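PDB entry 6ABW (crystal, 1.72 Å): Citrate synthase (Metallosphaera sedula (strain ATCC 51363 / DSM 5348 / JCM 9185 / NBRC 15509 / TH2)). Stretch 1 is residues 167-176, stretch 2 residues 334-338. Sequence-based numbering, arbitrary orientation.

Stretch 1 (167-176) SFLKASFSRT
Stretch 2, residues 334-338: ALGFP

The two stretches, whose touching residues lie at least 160 positions apart in one chain, meet in a small, largely aromatic contact in which the end of one helix packs against the turn that closes another, burying 304 Å² in total. Residues 167-173 complete a helix that begins earlier in the chain, with backbone bonds from Ala171 N to Ser167 O (3.0 Å) through Ser174 N to Lys170 O (2.9 Å); Ser174 then leaves helical geometry with positive phi (55/44), and Arg175 is extended (-152/162). In the second stretch a helix closes in a Schellman motif at Gly336 (112/6), after which Phe337 (-87/134) and Pro338 (-68/162) run extended. The nearest CA pairs are Leu169-Leu335 (8.4 Å), Ser172-Phe337 (8.8 Å) and Phe173-Gly336 (7.9 Å).

Phe337 (chi1 m, chi2 -81°) has the largest area covered. Phe173 (m, -58°) turns its edge toward one face of this ring, with centroids 4.7 Å apart, planes at 54° and Phe173 CZ 3.7 Å from Phe337 CE1. Phe168 (t, 64°) meets it rim to rim instead, planes at 14° and centroids 5.7 Å apart, with Phe168 CE2 3.4 Å from Phe337 CZ. Leu169 (m, t) adds an apolar contact, CD2 to Phe337 CE2 at 3.9 Å. Ser172 (m) lies at the ring edge, its OG 3.8 Å from Phe337 CE1; that hydroxyl donates to Phe168 O (2.9 Å), satisfying its polarity within its own helix.

Phe173 also approaches the turn backbone, CE2 lying 3.3 Å from Leu335 O and CE1 3.3 Å from Gly336 O. A CB on Gly336 would sit only 3.1 Å from Phe173 CZ and jam against the preceding carbonyl, so glycine suits both backbone and packing. Arg175 (p, t, t, 75°) brings NH2 within 3.4 Å of Leu335 O, near the guanidinium plane.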

# COMPACT_ATOMS: atom_id res chain seq x y z
N SER A 167 16.26 -23.68 0.72
CA SER A 167 16.21 -22.98 2.02
C SER A 167 14.78 -22.62 2.42
O SER A 167 14.37 -22.81 3.60
CB SER A 167 17.10 -21.75 2.03
OG SER A 167 18.47 -22.09 1.88
N PHE A 168 14.00 -22.21 1.42
CA PHE A 168 12.59 -21.84 1.62
C PHE A 168 11.74 -23.07 1.99
O PHE A 168 10.97 -23.10 2.98
CB PHE A 168 12.06 -21.07 0.37
CG PHE A 168 10.58 -20.86 0.45
CD1 PHE A 168 10.05 -20.06 1.47
CD2 PHE A 168 9.67 -21.54 -0.43
CE1 PHE A 168 8.69 -19.87 1.60
CE2 PHE A 168 8.31 -21.35 -0.28
CZ PHE A 168 7.81 -20.49 0.72
N LEU A 169 11.93 -24.18 1.26
CA LEU A 169 11.21 -25.41 1.55
C LEU A 169 11.59 -26.03 2.90
O LEU A 169 10.73 -26.51 3.62
CB LEU A 169 11.38 -26.42 0.46
CG LEU A 169 10.79 -26.11 -0.92
CD1 LEU A 169 11.26 -27.16 -1.92
CD2 LEU A 169 9.28 -26.05 -0.88
N LYS A 170 12.87 -26.00 3.25
CA LYS A 170 13.29 -26.48 4.55
C LYS A 170 12.77 -25.66 5.69
O LYS A 170 12.35 -26.23 6.70
CB LYS A 170 14.80 -26.54 4.62
CG LYS A 170 15.38 -27.65 3.80
CD LYS A 170 16.89 -27.76 4.13
CE LYS A 170 17.11 -28.37 5.54
NZ LYS A 170 18.51 -28.19 6.00
N ALA A 171 12.73 -24.34 5.56
CA ALA A 171 12.16 -23.49 6.62
C ALA A 171 10.66 -23.73 6.72
O ALA A 171 10.10 -23.92 7.83
CB ALA A 171 12.44 -22.00 6.34
N SER A 172 9.99 -23.81 5.57
CA SER A 172 8.55 -24.07 5.56
C SER A 172 8.09 -25.36 6.27
O SER A 172 7.09 -25.38 7.01
CB SER A 172 8.02 -24.07 4.12
OG SER A 172 8.12 -22.77 3.55
N PHE A 173 8.83 -26.46 6.00
CA PHE A 173 8.32 -27.75 6.37
C PHE A 173 9.15 -28.55 7.40
O PHE A 173 8.67 -29.63 7.85
CB PHE A 173 8.22 -28.56 5.06
CG PHE A 173 7.22 -27.99 4.07
CD1 PHE A 173 5.90 -27.85 4.45
CD2 PHE A 173 7.59 -27.72 2.78
CE1 PHE A 173 4.95 -27.35 3.55
CE2 PHE A 173 6.65 -27.18 1.86
CZ PHE A 173 5.36 -27.00 2.26
N SER A 174 10.32 -28.07 7.75
CA SER A 174 11.23 -28.80 8.72
C SER A 174 11.52 -30.25 8.27
O SER A 174 11.40 -31.18 9.04
CB SER A 174 10.60 -28.88 10.10
OG SER A 174 10.21 -27.61 10.62
N ARG A 175 11.80 -30.44 7.00
CA ARG A 175 12.28 -31.71 6.51
C ARG A 175 13.10 -31.31 5.29
O ARG A 175 12.97 -30.20 4.79
CB ARG A 175 11.13 -32.66 6.17
CG ARG A 175 10.40 -32.23 4.94
CD ARG A 175 9.12 -32.99 4.66
NE ARG A 175 8.40 -32.26 3.60
CZ ARG A 175 8.73 -32.25 2.30
NH1 ARG A 175 9.73 -33.00 1.80
NH2 ARG A 175 8.00 -31.51 1.47
N THR A 176 13.97 -32.19 4.82
CA THR A 176 14.84 -31.86 3.68
C THR A 176 14.07 -32.25 2.45
O THR A 176 13.65 -33.39 2.31
CB THR A 176 16.20 -32.59 3.73
OG1 THR A 176 16.86 -32.20 4.91
CG2 THR A 176 17.09 -32.21 2.56
N ALA A 334 1.46 -30.28 -4.18
CA ALA A 334 2.32 -31.49 -4.22
C ALA A 334 3.57 -31.25 -3.35
O ALA A 334 4.11 -32.17 -2.78
CB ALA A 334 2.71 -31.74 -5.66
N LEU A 335 4.02 -29.98 -3.26
CA LEU A 335 5.11 -29.59 -2.39
C LEU A 335 4.77 -29.63 -0.91
O LEU A 335 5.70 -29.61 -0.11
CB LEU A 335 5.65 -28.22 -2.74
CG LEU A 335 6.35 -28.16 -4.09
CD1 LEU A 335 6.57 -26.75 -4.49
CD2 LEU A 335 7.71 -28.94 -4.09
N GLY A 336 3.48 -29.62 -0.54
CA GLY A 336 3.01 -29.59 0.86
C GLY A 336 2.33 -28.32 1.29
O GLY A 336 2.00 -28.18 2.46
N PHE A 337 2.11 -27.39 0.35
CA PHE A 337 1.50 -26.14 0.75
C PHE A 337 -0.01 -26.27 0.73
O PHE A 337 -0.57 -26.75 -0.23
CB PHE A 337 1.93 -24.97 -0.13
CG PHE A 337 3.39 -24.59 0.03
CD1 PHE A 337 3.80 -23.78 1.10
CD2 PHE A 337 4.32 -24.96 -0.88
CE1 PHE A 337 5.12 -23.46 1.27
CE2 PHE A 337 5.65 -24.58 -0.75
CZ PHE A 337 6.07 -23.87 0.35
N PRO A 338 -0.67 -25.79 1.79
CA PRO A 338 -2.11 -25.74 1.69
C PRO A 338 -2.60 -24.70 0.65
O PRO A 338 -1.91 -23.70 0.40
CB PRO A 338 -2.56 -25.40 3.11
CG PRO A 338 -1.34 -25.35 3.94
CD PRO A 338 -0.13 -25.41 3.12